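Long-range contact in N-acetylglucosamine-6-phosphate deacetylase (Mycobacterium smegmatis, PDB 6FV4), which probably removes the acetyl group from N-acetylglucosamine-6-phosphate as a metal-dependent hydrolase of the NagA family: residues F81-V93 with R118-I132. The protein carries 1 engineered substitution. Residues are numbered along the deposited sequence; the frame is centred on the assembly and turned at random.
Sequences FSAATDDETARAV and RQVSGLARQVRAGLI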
# COMPACT_ATOMS: atom_id res chain seq x y z
N PHE B 81 16.30 28.69 6.34
CA PHE B 81 15.13 29.46 6.76
C PHE B 81 15.11 29.68 8.26
O PHE B 81 14.67 30.74 8.73
CB PHE B 81 13.83 28.78 6.30
CG PHE B 81 13.63 28.79 4.82
CD1 PHE B 81 13.73 29.96 4.10
CD2 PHE B 81 13.37 27.61 4.14
CE1 PHE B 81 13.56 29.97 2.73
CE2 PHE B 81 13.18 27.60 2.77
CZ PHE B 81 13.29 28.77 2.05
N SER B 82 15.62 28.72 9.05
CA SER B 82 15.68 28.90 10.50
C SER B 82 16.52 30.10 10.93
O SER B 82 16.41 30.52 12.09
CB SER B 82 16.22 27.63 11.17
OG SER B 82 17.55 27.39 10.75
N ALA B 83 17.36 30.66 10.05
CA ALA B 83 18.05 31.91 10.35
C ALA B 83 17.09 33.10 10.39
O ALA B 83 17.31 34.06 11.14
CB ALA B 83 19.14 32.17 9.31
N ALA B 84 16.04 33.05 9.57
CA ALA B 84 15.01 34.09 9.51
C ALA B 84 15.63 35.46 9.23
O ALA B 84 15.33 36.45 9.89
CB ALA B 84 14.17 34.12 10.78
N THR B 85 16.51 35.50 8.23
CA THR B 85 17.12 36.74 7.77
C THR B 85 16.87 36.90 6.28
O THR B 85 16.70 35.91 5.56
CB THR B 85 18.64 36.79 8.06
OG1 THR B 85 19.32 35.83 7.24
CG2 THR B 85 18.93 36.50 9.52
N ASP B 86 16.84 38.15 5.83
CA ASP B 86 16.60 38.43 4.42
C ASP B 86 17.66 37.79 3.54
O ASP B 86 17.36 37.36 2.42
CB ASP B 86 16.57 39.94 4.17
CG ASP B 86 15.33 40.60 4.77
OD1 ASP B 86 14.34 39.88 5.01
OD2 ASP B 86 15.35 41.83 4.98
N ASP B 87 18.90 37.72 4.02
CA ASP B 87 19.98 37.19 3.21
C ASP B 87 19.90 35.67 3.08
O ASP B 87 20.07 35.12 1.99
CB ASP B 87 21.31 37.64 3.81
CG ASP B 87 22.50 36.90 3.24
OD1 ASP B 87 22.56 36.71 2.00
OD2 ASP B 87 23.38 36.51 4.03
N GLU B 88 19.62 34.97 4.19
CA GLU B 88 19.53 33.52 4.11
C GLU B 88 18.28 33.10 3.35
O GLU B 88 18.33 32.18 2.53
CB GLU B 88 19.56 32.91 5.51
CG GLU B 88 20.82 33.26 6.25
CD GLU B 88 21.55 32.07 6.82
OE1 GLU B 88 21.33 30.93 6.34
OE2 GLU B 88 22.36 32.27 7.75
N THR B 89 17.15 33.76 3.60
CA THR B 89 15.93 33.41 2.87
C THR B 89 16.08 33.70 1.38
O THR B 89 15.65 32.90 0.54
CB THR B 89 14.74 34.16 3.45
OG1 THR B 89 14.57 33.73 4.81
CG2 THR B 89 13.45 33.84 2.66
N ALA B 90 16.72 34.82 1.04
CA ALA B 90 16.89 35.16 -0.37
C ALA B 90 17.72 34.11 -1.11
O ALA B 90 17.42 33.77 -2.25
CB ALA B 90 17.51 36.54 -0.52
N ARG B 91 18.77 33.60 -0.46
CA ARG B 91 19.63 32.60 -1.09
C ARG B 91 18.90 31.27 -1.28
O ARG B 91 19.08 30.60 -2.32
CB ARG B 91 20.90 32.40 -0.26
CG ARG B 91 21.94 33.49 -0.43
CD ARG B 91 23.35 33.00 -0.09
NE ARG B 91 23.49 32.64 1.32
CZ ARG B 91 23.82 33.49 2.29
NH1 ARG B 91 24.05 34.76 2.02
NH2 ARG B 91 23.93 33.06 3.55
N ALA B 92 18.13 30.85 -0.28
CA ALA B 92 17.38 29.61 -0.41
C ALA B 92 16.32 29.74 -1.49
O ALA B 92 16.18 28.86 -2.35
CB ALA B 92 16.73 29.24 0.92
N VAL B 93 15.60 30.86 -1.48
CA VAL B 93 14.55 31.09 -2.46
C VAL B 93 15.14 31.13 -3.86
O VAL B 93 14.60 30.52 -4.79
CB VAL B 93 13.79 32.38 -2.12
CG1 VAL B 93 12.99 32.86 -3.31
CG2 VAL B 93 12.90 32.15 -0.90
N ARG B 118 10.93 34.26 17.58
CA ARG B 118 11.75 35.11 16.72
C ARG B 118 11.77 34.59 15.28
O ARG B 118 11.61 35.36 14.32
CB ARG B 118 13.17 35.20 17.28
CG ARG B 118 14.24 35.67 16.28
CD ARG B 118 15.67 35.52 16.81
NE ARG B 118 16.01 34.14 17.16
CZ ARG B 118 16.44 33.23 16.29
NH1 ARG B 118 16.59 33.54 15.00
NH2 ARG B 118 16.71 31.99 16.70
N GLN B 119 11.97 33.28 15.11
CA GLN B 119 12.01 32.70 13.77
C GLN B 119 10.69 32.89 13.05
O GLN B 119 10.65 33.32 11.89
CB GLN B 119 12.37 31.22 13.86
CG GLN B 119 13.79 30.96 14.34
CD GLN B 119 14.03 29.50 14.67
OE1 GLN B 119 13.14 28.66 14.50
NE2 GLN B 119 15.22 29.18 15.14
N VAL B 120 9.58 32.60 13.73
CA VAL B 120 8.26 32.77 13.13
C VAL B 120 8.03 34.23 12.75
O VAL B 120 7.63 34.54 11.63
CB VAL B 120 7.16 32.24 14.07
CG1 VAL B 120 5.79 32.77 13.66
CG2 VAL B 120 7.16 30.71 14.05
N SER B 121 8.32 35.16 13.69
CA SER B 121 8.17 36.58 13.41
C SER B 121 8.96 37.01 12.18
O SER B 121 8.45 37.71 11.30
CB SER B 121 8.60 37.42 14.62
OG SER B 121 7.65 37.35 15.66
N GLY B 122 10.23 36.60 12.11
CA GLY B 122 11.06 36.97 10.96
C GLY B 122 10.63 36.34 9.65
O GLY B 122 10.71 36.97 8.59
N LEU B 123 10.19 35.07 9.68
CA LEU B 123 9.76 34.46 8.42
C LEU B 123 8.42 35.04 7.97
O LEU B 123 8.17 35.14 6.76
CB LEU B 123 9.66 32.93 8.56
CG LEU B 123 10.93 32.08 8.50
CD1 LEU B 123 10.58 30.57 8.47
CD2 LEU B 123 11.78 32.43 7.28
N ALA B 124 7.55 35.42 8.91
CA ALA B 124 6.27 36.02 8.53
C ALA B 124 6.47 37.28 7.70
O ALA B 124 5.69 37.58 6.79
CB ALA B 124 5.44 36.34 9.78
N ARG B 125 7.53 38.04 7.99
CA ARG B 125 7.83 39.23 7.19
C ARG B 125 8.22 38.85 5.76
O ARG B 125 7.87 39.55 4.80
CB ARG B 125 8.93 40.05 7.87
CG ARG B 125 9.35 41.28 7.09
CD ARG B 125 10.39 42.11 7.87
NE ARG B 125 11.16 42.91 6.92
CZ ARG B 125 12.31 42.52 6.39
NH1 ARG B 125 12.83 41.35 6.75
NH2 ARG B 125 12.94 43.29 5.51
N GLN B 126 8.94 37.75 5.60
CA GLN B 126 9.27 37.32 4.25
C GLN B 126 8.08 36.68 3.53
O GLN B 126 8.01 36.75 2.30
CB GLN B 126 10.47 36.38 4.28
CG GLN B 126 11.77 37.17 4.43
CD GLN B 126 12.76 36.47 5.30
OE1 GLN B 126 12.59 35.29 5.62
NE2 GLN B 126 13.82 37.17 5.69
N VAL B 127 7.14 36.07 4.25
CA VAL B 127 5.86 35.72 3.64
C VAL B 127 5.18 36.98 3.09
O VAL B 127 4.75 37.02 1.92
CB VAL B 127 4.96 34.99 4.65
CG1 VAL B 127 3.62 34.60 3.98
CG2 VAL B 127 5.65 33.74 5.19
N ARG B 128 5.07 38.02 3.92
CA ARG B 128 4.42 39.26 3.47
C ARG B 128 5.17 39.91 2.32
O ARG B 128 4.55 40.49 1.43
CB ARG B 128 4.26 40.23 4.65
CG ARG B 128 3.13 39.84 5.60
CD ARG B 128 2.88 40.86 6.70
NE ARG B 128 3.98 40.92 7.66
CZ ARG B 128 4.09 40.17 8.74
NH1 ARG B 128 3.16 39.25 9.02
NH2 ARG B 128 5.13 40.31 9.55
N ALA B 129 6.50 39.77 2.30
CA ALA B 129 7.28 40.29 1.17
C ALA B 129 7.15 39.44 -0.09
O ALA B 129 7.53 39.90 -1.17
CB ALA B 129 8.76 40.40 1.55
N GLY B 130 6.65 38.21 0.01
CA GLY B 130 6.48 37.41 -1.19
C GLY B 130 7.63 36.49 -1.54
O GLY B 130 7.60 35.86 -2.61
N LEU B 131 8.64 36.37 -0.67
CA LEU B 131 9.73 35.44 -0.94
C LEU B 131 9.30 34.00 -0.73
O LEU B 131 9.67 33.11 -1.51
CB LEU B 131 10.93 35.76 -0.05
CG LEU B 131 11.81 36.93 -0.48
CD1 LEU B 131 11.36 38.26 0.14
CD2 LEU B 131 13.27 36.65 -0.13
N ILE B 132 8.54 33.74 0.34
CA ILE B 132 8.01 32.43 0.66
C ILE B 132 6.50 32.58 0.83
O ILE B 132 5.98 33.68 0.99
CB ILE B 132 8.64 31.84 1.94
CG1 ILE B 132 8.72 32.91 3.03
CG2 ILE B 132 10.04 31.34 1.64
CD1 ILE B 132 9.08 32.33 4.37
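Q126 sets its CG beside its own backbone N (chi1 -79°) and then bends at chi2 (143°), which carries its amide between D86 and T89, one turn apart on helix 86-98. The two ends of the amide do different work. Q126 NE2 gives an almost straight hydrogen bond to D86 OD1 (2.8 Å), with the acceptor lying in the amide plane. Q126 OE1 accepts from T89 OG1 at 2.6 Å, the hydroxyl standing above the carbonyl plane. R125, extended from CG to NE, crosses D86 at about a right angle and grips the carboxylate end-on in a salt bridge, with hydrogen bonds from R125 NH1 to D86 OD1 at 2.7 Å and from R125 NH2 to D86 OD2 at 2.9 Å. D86 OD1 thus takes two donors, the amide on its anti side and the guanidinium on its syn side.

In the (beta/alpha)8-type barrel of the amidohydrolases, helix 86-98 precedes strand 104-109 in the chain and helix 113-129 follows it; their short segments cross at -54°. The backbones of the two segments come nearest just before the first helix, at A84 and G122, where A84 CB rests 4.2 Å from G122 CA. T85 N-caps the first helix through a bond from E88 N, while a Schellman motif at G130 follows the second. L131 CD2 then lies against A90 CA (3.9 Å) and T89 CG2. Deeper in, I132 CG2 touches both V93 CG2 and F81 CE1, each at 3.9 Å; F81 also packs on A106 and hydrogen-bonds through its backbone to the zinc ligand H74.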